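Citrate lyase subunit beta-like protein (Mycobacterium tuberculosis H37Rv, PDB 6AQ4) binds one magnesium ion per subunit and, as a trimeric lyase of the HpcH/HpaI aldolase family, may play a role in fatty acid biosynthesis. Local coordinates at residues B[67-72]-B[91-96]; B[191-196]-B[215-220]; B[120-125]-B[149-154]. All coordinates share one frame; numbering follows the deposited sequence.

Interaction 1: residues B[67-72]-B[91-96]. With CQM (Citramalyl-CoA), chain L.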
loop_
_atom_site.group_PDB
_atom_site.type_symbol
_atom_site.label_atom_id
_atom_site.label_comp_id
_atom_site.label_asym_id
_atom_site.label_seq_id
_atom_site.Cartn_x
_atom_site.Cartn_y
_atom_site.Cartn_z
ATOM N N GLU B 67 20.975 23.315 16.100
ATOM C CA GLU B 67 20.832 21.926 16.530
ATOM C C GLU B 67 19.363 21.514 16.647
ATOM O O GLU B 67 19.049 20.328 16.702
ATOM C CB GLU B 67 21.538 21.706 17.873
ATOM C CG GLU B 67 23.025 22.030 17.859
ATOM C CD GLU B 67 23.774 21.252 16.798
ATOM O OE1 GLU B 67 24.607 21.859 16.095
ATOM O OE2 GLU B 67 23.525 20.033 16.667
ATOM N N ARG B 68 18.474 22.501 16.688
ATOM C CA ARG B 68 17.047 22.251 16.838
ATOM C C ARG B 68 16.249 22.961 15.751
ATOM O O ARG B 68 15.088 23.315 15.948
ATOM C CB ARG B 68 16.567 22.698 18.225
ATOM C CG ARG B 68 17.242 21.961 19.375
ATOM C CD ARG B 68 17.182 20.450 19.166
ATOM N NE ARG B 68 18.116 19.734 20.033
ATOM C CZ ARG B 68 18.570 18.505 19.799
ATOM N NH1 ARG B 68 18.184 17.843 18.715
ATOM N NH2 ARG B 68 19.419 17.937 20.647
ATOM N N THR B 69 16.872 23.156 14.597
ATOM C CA THR B 69 16.247 23.929 13.527
ATOM C C THR B 69 16.589 23.368 12.153
ATOM O O THR B 69 17.756 23.169 11.821
ATOM C CB THR B 69 16.639 25.424 13.613
ATOM O OG1 THR B 69 16.341 25.914 14.925
ATOM C CG2 THR B 69 15.877 26.256 12.581
ATOM N N VAL B 70 15.550 23.084 11.373
ATOM C CA VAL B 70 15.706 22.656 9.990
ATOM C C VAL B 70 15.114 23.762 9.113
ATOM O O VAL B 70 14.239 24.508 9.560
ATOM C CB VAL B 70 14.992 21.300 9.737
ATOM C CG1 VAL B 70 14.944 20.969 8.245
ATOM C CG2 VAL B 70 15.688 20.180 10.499
ATOM N N VAL B 71 15.600 23.899 7.886
ATOM C CA VAL B 71 15.065 24.927 6.994
ATOM C C VAL B 71 14.419 24.265 5.793
ATOM O O VAL B 71 15.096 23.561 5.048
ATOM C CB VAL B 71 16.161 25.887 6.495
ATOM C CG1 VAL B 71 15.584 26.881 5.490
ATOM C CG2 VAL B 71 16.819 26.627 7.668
ATOM N N ARG B 72 13.118 24.459 5.595
ATOM C CA ARG B 72 12.518 23.939 4.370
ATOM C C ARG B 72 12.810 24.892 3.219
ATOM O O ARG B 72 12.347 26.031 3.214
ATOM C CB ARG B 72 11.013 23.691 4.480
ATOM C CG ARG B 72 10.482 22.965 3.234
ATOM C CD ARG B 72 9.083 22.358 3.431
ATOM N NE ARG B 72 8.042 23.378 3.507
ATOM C CZ ARG B 72 6.744 23.136 3.373
ATOM N NH1 ARG B 72 6.320 21.896 3.149
ATOM N NH2 ARG B 72 5.869 24.140 3.449
ATOM N N THR B 91 24.286 31.286 6.792
ATOM C CA THR B 91 23.703 30.854 8.057
ATOM C C THR B 91 24.472 29.670 8.629
ATOM O O THR B 91 25.423 29.180 8.020
ATOM C CB THR B 91 22.236 30.421 7.884
ATOM O OG1 THR B 91 22.187 29.101 7.316
ATOM C CG2 THR B 91 21.495 31.402 6.987
ATOM N N ALA B 92 24.033 29.198 9.794
ATOM C CA ALA B 92 24.680 28.080 10.471
ATOM C C ALA B 92 23.975 26.749 10.202
ATOM O O ALA B 92 24.459 25.687 10.598
ATOM C CB ALA B 92 24.741 28.348 11.968
ATOM N N TYR B 93 22.836 26.817 9.521
ATOM C CA TYR B 93 21.977 25.650 9.322
ATOM C C TYR B 93 22.572 24.624 8.359
ATOM O O TYR B 93 23.012 24.971 7.264
ATOM C CB TYR B 93 20.596 26.103 8.844
ATOM C CG TYR B 93 19.927 27.079 9.789
ATOM C CD1 TYR B 93 19.768 26.776 11.134
ATOM C CD2 TYR B 93 19.473 28.313 9.340
ATOM C CE1 TYR B 93 19.165 27.673 12.010
ATOM C CE2 TYR B 93 18.865 29.215 10.209
ATOM C CZ TYR B 93 18.715 28.889 11.540
ATOM O OH TYR B 93 18.115 29.778 12.406
ATOM N N THR B 94 22.565 23.357 8.766
ATOM C CA THR B 94 23.194 22.290 7.985
ATOM C C THR B 94 22.193 21.252 7.482
ATOM O O THR B 94 22.528 20.411 6.642
ATOM C CB THR B 94 24.247 21.544 8.816
ATOM O OG1 THR B 94 23.613 20.960 9.963
ATOM C CG2 THR B 94 25.350 22.499 9.269
ATOM N N THR B 95 20.974 21.300 8.008
ATOM C CA THR B 95 19.946 20.348 7.592
ATOM C C THR B 95 18.794 21.050 6.881
ATOM O O THR B 95 18.184 21.984 7.412
ATOM C CB THR B 95 19.421 19.519 8.778
ATOM O OG1 THR B 95 20.512 18.812 9.379
ATOM C CG2 THR B 95 18.365 18.509 8.317
ATOM N N VAL B 96 18.506 20.600 5.668
ATOM C CA VAL B 96 17.423 21.184 4.901
ATOM C C VAL B 96 16.299 20.174 4.682
ATOM O O VAL B 96 16.529 18.965 4.674
ATOM C CB VAL B 96 17.920 21.745 3.547
ATOM C CG1 VAL B 96 18.943 22.846 3.773
ATOM C CG2 VAL B 96 18.507 20.645 2.679
HETATM C C2 CQM L . 1.698 20.889 3.949
HETATM C C4 CQM L . 1.591 19.239 2.148
HETATM C C6 CQM L . 3.201 18.964 4.136
HETATM P P2A CQM L . -2.468 32.622 13.661
HETATM O O5A CQM L . -1.646 33.704 14.324
HETATM O O4A CQM L . -3.539 33.225 12.775
HETATM O O3A CQM L . -3.114 31.643 14.704
HETATM O O6A CQM L . -1.522 31.753 12.716
HETATM P P1A CQM L . -3.250 32.009 16.233
HETATM O O1A CQM L . -3.917 30.841 16.945
HETATM O O2A CQM L . -4.071 33.290 16.375
HETATM O O5B CQM L . -1.824 32.222 16.872
HETATM C C5B CQM L . -1.742 32.557 18.221
HETATM C C4B CQM L . -0.350 32.538 18.833
HETATM O O4B CQM L . 0.337 31.470 18.289
HETATM C C3B CQM L . 0.438 33.701 18.431
HETATM O O3B CQM L . 1.419 33.943 19.401
HETATM C C2B CQM L . 1.049 33.243 17.270
HETATM O O2B CQM L . 1.960 34.172 16.769
HETATM C C1B CQM L . 1.479 31.878 17.621
HETATM P P3B CQM L . 1.148 35.030 20.535
HETATM O O7A CQM L . 2.411 35.231 21.362
HETATM O O8A CQM L . 0.015 34.561 21.437
HETATM O O9A CQM L . 0.755 36.325 19.853
HETATM N N9A CQM L . 1.745 30.967 16.501
HETATM C C4A CQM L . 2.949 30.503 16.118
HETATM N N3A CQM L . 4.204 30.671 16.568
HETATM C C2A CQM L . 5.224 30.056 15.972
HETATM N N1A CQM L . 5.033 29.265 14.905
HETATM C C6A CQM L . 3.803 29.059 14.417
HETATM C C5A CQM L . 2.722 29.682 15.022
HETATM N N7A CQM L . 1.399 29.675 14.777
HETATM C C8A CQM L . 0.808 30.464 15.680
HETATM N N6A CQM L . 3.559 28.202 13.271
HETATM C CBP CQM L . -1.219 30.119 10.931
HETATM C CCP CQM L . -2.143 30.893 11.807
HETATM C CDP CQM L . -0.830 31.024 9.798
HETATM C CEP CQM L . -1.946 28.860 10.397
HETATM C CAP CQM L . -0.005 29.732 11.762
HETATM O OAP CQM L . -0.323 28.779 12.747
HETATM C C9P CQM L . 1.128 29.114 10.934
HETATM O O9P CQM L . 1.799 29.796 10.189
HETATM N N8P CQM L . 1.401 27.696 11.035
HETATM C C7P CQM L . 2.448 27.138 10.242
HETATM C C6P CQM L . 2.248 27.340 8.733
HETATM C C5P CQM L . 3.243 26.592 7.895
HETATM O O5P CQM L . 4.408 26.599 8.226
HETATM N N4P CQM L . 2.788 25.886 6.721
HETATM C C3P CQM L . 3.735 25.118 5.917
HETATM C C2P CQM L . 3.744 23.674 6.370
HETATM S S1P CQM L . 2.238 22.740 6.057
HETATM C C1 CQM L . 2.332 22.237 4.305
HETATM O O2 CQM L . 2.902 22.946 3.411
HETATM C C3 CQM L . 2.536 19.928 3.152
HETATM O O7 CQM L . 3.514 20.652 2.474
HETATM O O3 CQM L . 1.584 19.537 0.887
HETATM O O4 CQM L . 0.787 18.363 2.555
#
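Tyr-93 is met by two side chains of the neighbouring strand, Thr-69 and Val-71, whose methyls both lie obliquely to its ring, neither over the face nor at the edge. CG2 of Val-71 lies 3.6 Å from CD2 of Tyr-93, the directions of these two side chains crossing at about a right angle, while CG2 of Thr-69 reaches CE1 of Tyr-93, also at 3.6 Å. In Thr-69 the methyl stands opposite the backbone N (OG1 at chi1 -54°), which sends it to the ring and leaves OG1 to bond the carbonyl of Asp-65; the Tyr-93 hydroxyl is held by the backbone N of Leu-64. Val-70 was modelled in two conformers; in one of them CG2 lies against CG2 of Thr-95, a contact that is therefore doubtful. The Thr-95 carbonyl oxygen accepts from Val-71 N at 3.3 Å, a nearly straight bond (165° at the hydrogen) in the carbonyl plane. Val-71 also pairs in parallel with Val-96, whose CA lies 3.3 Å from Val-71 O in a CA-H...O contact. At the end of the strand, Arg-72 runs away from the contact and bends at chi3 (71°), presenting NH1 to O7 and NH2 to O2 of citramalyl-CoA; Asp-42 holds its NE in a salt bridge. Strands 69-72 and 95-98, joined through helix 79-88, form a beta-alpha-beta unit of the TIM barrel, flanked by strands 38-42 and 114-119, with Leu-88 of the helix packed on Tyr-93 and Val-96.

Interaction 2: residues B[191-196]-B[215-220]. With CQM (Citramalyl-CoA), chain L.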
loop_
_atom_site.group_PDB
_atom_site.type_symbol
_atom_site.label_atom_id
_atom_site.label_comp_id
_atom_site.label_asym_id
_atom_site.label_seq_id
_atom_site.Cartn_x
_atom_site.Cartn_y
_atom_site.Cartn_z
ATOM N N LEU B 191 -3.856 19.398 9.811
ATOM C CA LEU B 191 -4.253 20.738 9.366
ATOM C C LEU B 191 -5.477 21.319 10.076
ATOM O O LEU B 191 -5.632 22.546 10.124
ATOM C CB LEU B 191 -4.462 20.774 7.844
ATOM C CG LEU B 191 -3.240 20.542 6.937
ATOM C CD1 LEU B 191 -3.610 20.807 5.478
ATOM C CD2 LEU B 191 -2.055 21.418 7.337
ATOM N N ASP B 192 -6.336 20.445 10.609
ATOM C CA ASP B 192 -7.489 20.854 11.414
ATOM C C ASP B 192 -6.989 21.285 12.793
ATOM O O ASP B 192 -6.807 20.458 13.677
ATOM C CB ASP B 192 -8.499 19.698 11.544
ATOM C CG ASP B 192 -9.902 20.174 11.949
ATOM O OD1 ASP B 192 -10.025 21.162 12.713
ATOM O OD2 ASP B 192 -10.892 19.557 11.494
ATOM N N ILE B 193 -6.755 22.583 12.956
ATOM C CA ILE B 193 -6.054 23.112 14.122
ATOM C C ILE B 193 -6.789 22.802 15.423
ATOM O O ILE B 193 -6.168 22.512 16.445
ATOM C CB ILE B 193 -5.830 24.652 13.993
ATOM C CG1 ILE B 193 -4.964 24.968 12.764
ATOM C CG2 ILE B 193 -5.202 25.215 15.266
ATOM C CD1 ILE B 193 -5.173 26.359 12.220
ATOM N N LEU B 194 -8.114 22.841 15.361
ATOM C CA LEU B 194 -8.965 22.683 16.539
ATOM C C LEU B 194 -9.245 21.214 16.875
ATOM O O LEU B 194 -9.699 20.893 17.980
ATOM C CB LEU B 194 -10.291 23.417 16.314
ATOM C CG LEU B 194 -10.196 24.860 15.808
ATOM C CD1 LEU B 194 -11.421 25.248 14.974
ATOM C CD2 LEU B 194 -9.989 25.822 16.976
ATOM N N ASP B 195 -8.982 20.333 15.912
ATOM C CA ASP B 195 -9.245 18.908 16.068
ATOM C C ASP B 195 -8.104 18.229 16.827
ATOM O O ASP B 195 -7.282 17.517 16.230
ATOM C CB ASP B 195 -9.464 18.266 14.692
ATOM C CG ASP B 195 -9.616 16.752 14.757
ATOM O OD1 ASP B 195 -10.100 16.241 15.795
ATOM O OD2 ASP B 195 -9.247 16.074 13.766
ATOM N N VAL B 196 -8.045 18.474 18.137
ATOM C CA VAL B 196 -7.047 17.836 18.992
ATOM C C VAL B 196 -7.305 16.335 19.130
ATOM O O VAL B 196 -6.375 15.553 19.353
ATOM C CB VAL B 196 -6.972 18.476 20.387
ATOM C CG1 VAL B 196 -6.540 19.940 20.284
ATOM C CG2 VAL B 196 -8.326 18.338 21.127
ATOM N N VAL B 215 5.001 16.160 12.786
ATOM C CA VAL B 215 5.208 17.574 12.483
ATOM C C VAL B 215 3.944 18.383 12.739
ATOM O O VAL B 215 2.849 17.985 12.331
ATOM C CB VAL B 215 5.650 17.764 11.022
ATOM C CG1 VAL B 215 6.002 19.237 10.747
ATOM C CG2 VAL B 215 6.819 16.844 10.717
ATOM N N CYS B 216 4.100 19.521 13.411
ATOM C CA CYS B 216 2.962 20.385 13.726
ATOM C C CYS B 216 2.992 21.708 12.981
ATOM O O CYS B 216 4.051 22.164 12.544
ATOM C CB CYS B 216 2.900 20.670 15.229
ATOM S SG CYS B 216 2.692 19.187 16.209
ATOM N N ILE B 217 1.816 22.323 12.860
ATOM C CA ILE B 217 1.674 23.622 12.212
ATOM C C ILE B 217 1.135 24.678 13.179
ATOM O O ILE B 217 0.985 25.841 12.825
ATOM C CB ILE B 217 0.830 23.532 10.923
ATOM C CG1 ILE B 217 -0.431 22.689 11.141
ATOM C CG2 ILE B 217 1.675 22.894 9.792
ATOM C CD1 ILE B 217 -1.563 23.388 11.885
ATOM N N HIS B 218 0.863 24.273 14.412
ATOM C CA HIS B 218 0.485 25.234 15.445
ATOM C C HIS B 218 1.139 24.834 16.768
ATOM O O HIS B 218 1.223 23.651 17.085
ATOM C CB HIS B 218 -1.042 25.307 15.586
ATOM C CG HIS B 218 -1.523 26.495 16.363
ATOM N ND1 HIS B 218 -1.751 26.456 17.722
ATOM C CD2 HIS B 218 -1.819 27.756 15.972
ATOM C CE1 HIS B 218 -2.162 27.643 18.134
ATOM N NE2 HIS B 218 -2.209 28.452 17.092
ATOM N N PRO B 219 1.625 25.820 17.539
ATOM C CA PRO B 219 2.252 25.493 18.826
ATOM C C PRO B 219 1.293 24.775 19.782
ATOM O O PRO B 219 1.730 23.936 20.576
ATOM C CB PRO B 219 2.666 26.863 19.379
ATOM C CG PRO B 219 1.863 27.864 18.602
ATOM C CD PRO B 219 1.656 27.263 17.253
ATOM N N SER B 220 0.002 25.078 19.696
ATOM C CA SER B 220 -0.992 24.418 20.548
ATOM C C SER B 220 -0.981 22.906 20.361
ATOM O O SER B 220 -1.420 22.161 21.234
ATOM C CB SER B 220 -2.400 24.943 20.261
ATOM O OG SER B 220 -2.804 24.601 18.943
HETATM C C2 CQM L . 1.698 20.889 3.949
HETATM C C4 CQM L . 1.591 19.239 2.148
HETATM C C6 CQM L . 3.201 18.964 4.136
HETATM P P2A CQM L . -2.468 32.622 13.661
HETATM O O5A CQM L . -1.646 33.704 14.324
HETATM O O4A CQM L . -3.539 33.225 12.775
HETATM O O3A CQM L . -3.114 31.643 14.704
HETATM O O6A CQM L . -1.522 31.753 12.716
HETATM P P1A CQM L . -3.250 32.009 16.233
HETATM O O1A CQM L . -3.917 30.841 16.945
HETATM O O2A CQM L . -4.071 33.290 16.375
HETATM O O5B CQM L . -1.824 32.222 16.872
HETATM C C5B CQM L . -1.742 32.557 18.221
HETATM C C4B CQM L . -0.350 32.538 18.833
HETATM O O4B CQM L . 0.337 31.470 18.289
HETATM C C3B CQM L . 0.438 33.701 18.431
HETATM O O3B CQM L . 1.419 33.943 19.401
HETATM C C2B CQM L . 1.049 33.243 17.270
HETATM O O2B CQM L . 1.960 34.172 16.769
HETATM C C1B CQM L . 1.479 31.878 17.621
HETATM P P3B CQM L . 1.148 35.030 20.535
HETATM O O7A CQM L . 2.411 35.231 21.362
HETATM O O8A CQM L . 0.015 34.561 21.437
HETATM O O9A CQM L . 0.755 36.325 19.853
HETATM N N9A CQM L . 1.745 30.967 16.501
HETATM C C4A CQM L . 2.949 30.503 16.118
HETATM N N3A CQM L . 4.204 30.671 16.568
HETATM C C2A CQM L . 5.224 30.056 15.972
HETATM N N1A CQM L . 5.033 29.265 14.905
HETATM C C6A CQM L . 3.803 29.059 14.417
HETATM C C5A CQM L . 2.722 29.682 15.022
HETATM N N7A CQM L . 1.399 29.675 14.777
HETATM C C8A CQM L . 0.808 30.464 15.680
HETATM N N6A CQM L . 3.559 28.202 13.271
HETATM C CBP CQM L . -1.219 30.119 10.931
HETATM C CCP CQM L . -2.143 30.893 11.807
HETATM C CDP CQM L . -0.830 31.024 9.798
HETATM C CEP CQM L . -1.946 28.860 10.397
HETATM C CAP CQM L . -0.005 29.732 11.762
HETATM O OAP CQM L . -0.323 28.779 12.747
HETATM C C9P CQM L . 1.128 29.114 10.934
HETATM O O9P CQM L . 1.799 29.796 10.189
HETATM N N8P CQM L . 1.401 27.696 11.035
HETATM C C7P CQM L . 2.448 27.138 10.242
HETATM C C6P CQM L . 2.248 27.340 8.733
HETATM C C5P CQM L . 3.243 26.592 7.895
HETATM O O5P CQM L . 4.408 26.599 8.226
HETATM N N4P CQM L . 2.788 25.886 6.721
HETATM C C3P CQM L . 3.735 25.118 5.917
HETATM C C2P CQM L . 3.744 23.674 6.370
HETATM S S1P CQM L . 2.238 22.740 6.057
HETATM C C1 CQM L . 2.332 22.237 4.305
HETATM O O2 CQM L . 2.902 22.946 3.411
HETATM C C3 CQM L . 2.536 19.928 3.152
HETATM O O7 CQM L . 3.514 20.652 2.474
HETATM O O3 CQM L . 1.584 19.537 0.887
HETATM O O4 CQM L . 0.787 18.363 2.555
#
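Ile-193 splits its branches between two neighbours: CG2 sits over one face of the His-218 imidazole, and CG1 meets the tip of Ile-217. The methyl is offset toward the rim of the ring, 4.0 Å from CG of His-218, and the two side chains cross at about a right angle. Pro-219 CD covers the opposite face, also off-centre, so the imidazole is held between two aliphatic groups. CG1 of Ile-193 lies 3.9 Å from CD1 of Ile-217, whose CG1 branch stands between its own backbone N and carbonyl carbon; chi1 45° and chi2 77° together bring CD1 to Ile-193, while CG2 of Ile-217 faces the ligand sulfur S1P at 3.8 Å. Leu-191 CD2 adds a looser apolar contact with Ile-217. The site lies at the C-terminal end of strand 213-216, the last strand of the TIM barrel, where such loops customarily build the active site; here the residues that follow the strand, 217-219, hold the CoA arm of citramalyl-CoA. Ile-217 O accepts from N8P at 2.6 Å and also from the hydroxyl OAP. On the imidazole, NE2 of His-218 donates to O1A of the ligand's diphosphate at 2.9 Å. ND1 of His-218 accepts from Ser-220 N at 3.0 Å, a capping bond tilted 33° from the ring plane that helps fix the ring's rotation. The second subunit covers part of the contact: its Gln-258 packs on Leu-191 and its Met-259 on Ile-217.

Interaction 3: residues B[120-125]-B[149-154]. With MG (magnesium ion), chain K; CQM (Citramalyl-CoA), chain L.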
loop_
_atom_site.group_PDB
_atom_site.type_symbol
_atom_site.label_atom_id
_atom_site.label_comp_id
_atom_site.label_asym_id
_atom_site.label_seq_id
_atom_site.Cartn_x
_atom_site.Cartn_y
_atom_site.Cartn_z
ATOM N N GLU B 120 5.634 14.168 -1.496
ATOM C CA GLU B 120 4.286 14.711 -1.520
ATOM C C GLU B 120 3.772 14.810 -2.964
ATOM O O GLU B 120 2.978 15.684 -3.288
ATOM C CB GLU B 120 4.269 16.084 -0.834
ATOM C CG GLU B 120 5.451 16.974 -1.241
ATOM C CD GLU B 120 5.408 18.338 -0.578
ATOM O OE1 GLU B 120 4.406 18.599 0.112
ATOM O OE2 GLU B 120 6.359 19.131 -0.740
ATOM N N THR B 121 4.233 13.904 -3.822
ATOM C CA THR B 121 3.730 13.815 -5.189
ATOM C C THR B 121 3.776 12.342 -5.595
ATOM O O THR B 121 4.484 11.548 -4.976
ATOM C CB THR B 121 4.611 14.617 -6.189
ATOM O OG1 THR B 121 5.885 13.979 -6.304
ATOM C CG2 THR B 121 4.817 16.048 -5.732
ATOM N N ALA B 122 3.008 11.966 -6.610
ATOM C CA ALA B 122 2.971 10.572 -7.032
ATOM C C ALA B 122 4.358 10.116 -7.458
ATOM O O ALA B 122 4.799 9.007 -7.128
ATOM C CB ALA B 122 1.972 10.383 -8.172
ATOM N N ARG B 123 5.065 10.979 -8.190
ATOM C CA ARG B 123 6.414 10.641 -8.615
ATOM C C ARG B 123 7.314 10.360 -7.416
ATOM O O ARG B 123 8.067 9.390 -7.424
ATOM C CB ARG B 123 7.040 11.737 -9.504
ATOM C CG ARG B 123 8.448 11.388 -9.966
ATOM C CD ARG B 123 8.467 10.153 -10.884
ATOM N NE ARG B 123 7.908 10.474 -12.198
ATOM C CZ ARG B 123 8.633 10.755 -13.279
ATOM N NH1 ARG B 123 9.957 10.736 -13.217
ATOM N NH2 ARG B 123 8.034 11.044 -14.428
ATOM N N GLY B 124 7.276 11.217 -6.401
ATOM C CA GLY B 124 8.074 10.949 -5.205
ATOM C C GLY B 124 7.711 9.634 -4.502
ATOM O O GLY B 124 8.595 8.901 -4.043
ATOM N N ALA B 125 6.420 9.316 -4.413
ATOM C CA ALA B 125 6.029 8.060 -3.768
ATOM C C ALA B 125 6.568 6.882 -4.552
ATOM O O ALA B 125 7.035 5.890 -3.976
ATOM C CB ALA B 125 4.506 7.947 -3.626
ATOM N N ALA B 149 -3.115 17.324 -4.522
ATOM C CA ALA B 149 -3.055 18.425 -5.488
ATOM C C ALA B 149 -2.458 17.935 -6.797
ATOM O O ALA B 149 -3.096 18.008 -7.846
ATOM C CB ALA B 149 -2.247 19.594 -4.941
ATOM N N THR B 150 -1.245 17.405 -6.732
ATOM C CA THR B 150 -0.563 16.958 -7.936
ATOM C C THR B 150 -1.240 15.736 -8.555
ATOM O O THR B 150 -1.075 15.468 -9.739
ATOM C CB THR B 150 0.937 16.703 -7.687
ATOM O OG1 THR B 150 1.102 15.649 -6.729
ATOM C CG2 THR B 150 1.599 17.970 -7.162
ATOM N N LEU B 151 -2.021 15.009 -7.761
ATOM C CA LEU B 151 -2.823 13.901 -8.293
ATOM C C LEU B 151 -3.978 14.381 -9.164
ATOM O O LEU B 151 -4.566 13.600 -9.918
ATOM C CB LEU B 151 -3.393 13.056 -7.151
ATOM C CG LEU B 151 -2.428 12.019 -6.576
ATOM C CD1 LEU B 151 -2.938 11.431 -5.258
ATOM C CD2 LEU B 151 -2.128 10.908 -7.599
ATOM N N GLY B 152 -4.313 15.659 -9.024
ATOM C CA GLY B 152 -5.489 16.233 -9.655
ATOM C C GLY B 152 -6.727 16.034 -8.786
ATOM O O GLY B 152 -7.850 16.114 -9.276
ATOM N N GLY B 153 -6.516 15.760 -7.501
ATOM C CA GLY B 153 -7.614 15.539 -6.565
ATOM C C GLY B 153 -8.115 16.813 -5.895
ATOM O O GLY B 153 -7.674 17.912 -6.233
ATOM N N SER B 154 -9.032 16.672 -4.941
ATOM C CA SER B 154 -9.630 17.840 -4.295
ATOM C C SER B 154 -9.811 17.692 -2.774
ATOM O O SER B 154 -10.120 18.658 -2.103
ATOM C CB SER B 154 -10.958 18.218 -4.971
ATOM O OG SER B 154 -11.926 17.186 -4.840
HETATM MG MG MG K . 3.543 20.571 0.279
HETATM C C2 CQM L . 1.698 20.889 3.949
HETATM C C4 CQM L . 1.591 19.239 2.148
HETATM C C6 CQM L . 3.201 18.964 4.136
HETATM P P2A CQM L . -2.468 32.622 13.661
HETATM O O5A CQM L . -1.646 33.704 14.324
HETATM O O4A CQM L . -3.539 33.225 12.775
HETATM O O3A CQM L . -3.114 31.643 14.704
HETATM O O6A CQM L . -1.522 31.753 12.716
HETATM P P1A CQM L . -3.250 32.009 16.233
HETATM O O1A CQM L . -3.917 30.841 16.945
HETATM O O2A CQM L . -4.071 33.290 16.375
HETATM O O5B CQM L . -1.824 32.222 16.872
HETATM C C5B CQM L . -1.742 32.557 18.221
HETATM C C4B CQM L . -0.350 32.538 18.833
HETATM O O4B CQM L . 0.337 31.470 18.289
HETATM C C3B CQM L . 0.438 33.701 18.431
HETATM O O3B CQM L . 1.419 33.943 19.401
HETATM C C2B CQM L . 1.049 33.243 17.270
HETATM O O2B CQM L . 1.960 34.172 16.769
HETATM C C1B CQM L . 1.479 31.878 17.621
HETATM P P3B CQM L . 1.148 35.030 20.535
HETATM O O7A CQM L . 2.411 35.231 21.362
HETATM O O8A CQM L . 0.015 34.561 21.437
HETATM O O9A CQM L . 0.755 36.325 19.853
HETATM N N9A CQM L . 1.745 30.967 16.501
HETATM C C4A CQM L . 2.949 30.503 16.118
HETATM N N3A CQM L . 4.204 30.671 16.568
HETATM C C2A CQM L . 5.224 30.056 15.972
HETATM N N1A CQM L . 5.033 29.265 14.905
HETATM C C6A CQM L . 3.803 29.059 14.417
HETATM C C5A CQM L . 2.722 29.682 15.022
HETATM N N7A CQM L . 1.399 29.675 14.777
HETATM C C8A CQM L . 0.808 30.464 15.680
HETATM N N6A CQM L . 3.559 28.202 13.271
HETATM C CBP CQM L . -1.219 30.119 10.931
HETATM C CCP CQM L . -2.143 30.893 11.807
HETATM C CDP CQM L . -0.830 31.024 9.798
HETATM C CEP CQM L . -1.946 28.860 10.397
HETATM C CAP CQM L . -0.005 29.732 11.762
HETATM O OAP CQM L . -0.323 28.779 12.747
HETATM C C9P CQM L . 1.128 29.114 10.934
HETATM O O9P CQM L . 1.799 29.796 10.189
HETATM N N8P CQM L . 1.401 27.696 11.035
HETATM C C7P CQM L . 2.448 27.138 10.242
HETATM C C6P CQM L . 2.248 27.340 8.733
HETATM C C5P CQM L . 3.243 26.592 7.895
HETATM O O5P CQM L . 4.408 26.599 8.226
HETATM N N4P CQM L . 2.788 25.886 6.721
HETATM C C3P CQM L . 3.735 25.118 5.917
HETATM C C2P CQM L . 3.744 23.674 6.370
HETATM S S1P CQM L . 2.238 22.740 6.057
HETATM C C1 CQM L . 2.332 22.237 4.305
HETATM O O2 CQM L . 2.902 22.946 3.411
HETATM C C3 CQM L . 2.536 19.928 3.152
HETATM O O7 CQM L . 3.514 20.652 2.474
HETATM O O3 CQM L . 1.584 19.537 0.887
HETATM O O4 CQM L . 0.787 18.363 2.555
HETATM O O HOH W 1 5.579 21.458 0.095
HETATM O O HOH W 2 0.962 13.475 -7.926
HETATM O O HOH W 3 2.634 22.684 0.439
#
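Beside the magnesium site of the barrel, the segment that follows strand 114-119 packs through Thr-121 and Ala-122 on Thr-150 and Leu-151 at the end of helix 144-151. Thr-150 brings OG1 against the backbone and CB of Thr-121, 3.6 Å from Thr-121 CA, and the two side chains cross obliquely. A water joins the segments at the same place: it accepts from Ala-122 N at 2.9 Å and pairs with Thr-150 OG1, which also bonds the Asp-146 carbonyl within its own helix. Farther along, CB of Ala-122 touches CD2 of Leu-151 at 4.2 Å. Thr-121 is the N-cap of helix 122-125: with chi1 at 68° its OG1 lies between backbone N and carbonyl carbon and takes the N-H of Gly-124 at 3.1 Å, while Glu-102 provides a second partner. Gly-152 ends the other helix in a Schellman motif. Glu-120 extends beyond CG (chi2 179°), carrying its carboxylate to the metal. OE1 of Glu-120 binds magnesium at 2.2 Å, and OE2 accepts from a metal-bound water at 2.6 Å and from Lys-100 N. O7 and O3 of citramalyl-CoA chelate the ion, the first at 2.2 Å from the metal; a second water and Asp-146 also belong to the site. A glutamate and an aspartate holding magnesium, with the ligand chelating it at the C-terminal mouth of the barrel, are consistent with the metal-dependent HpcH/HpaI aldolase family.

All three contacts belong to one TIM barrel and touch the same citramalyl-CoA, at different points along it. Interaction 1 is buried and is the only one of the three that pairs two strands of the sheet, combining a backbone bond with apolar packing. Interaction 2, partly buried, joins loops and works through isoleucine and histidine packing at the CoA arm. Interaction 3 is largely buried, with the exposed Thr-150 at its border, and links helix ends by water and sparse contacts beside the metal. Arg-72 of interaction 1 and Glu-120 of interaction 3 converge on the bound citramalyl-CoA, the nearest atoms of their side chains about 5 Å apart. Interactions 2 and 3 also reach the second subunit, unlike interaction 1.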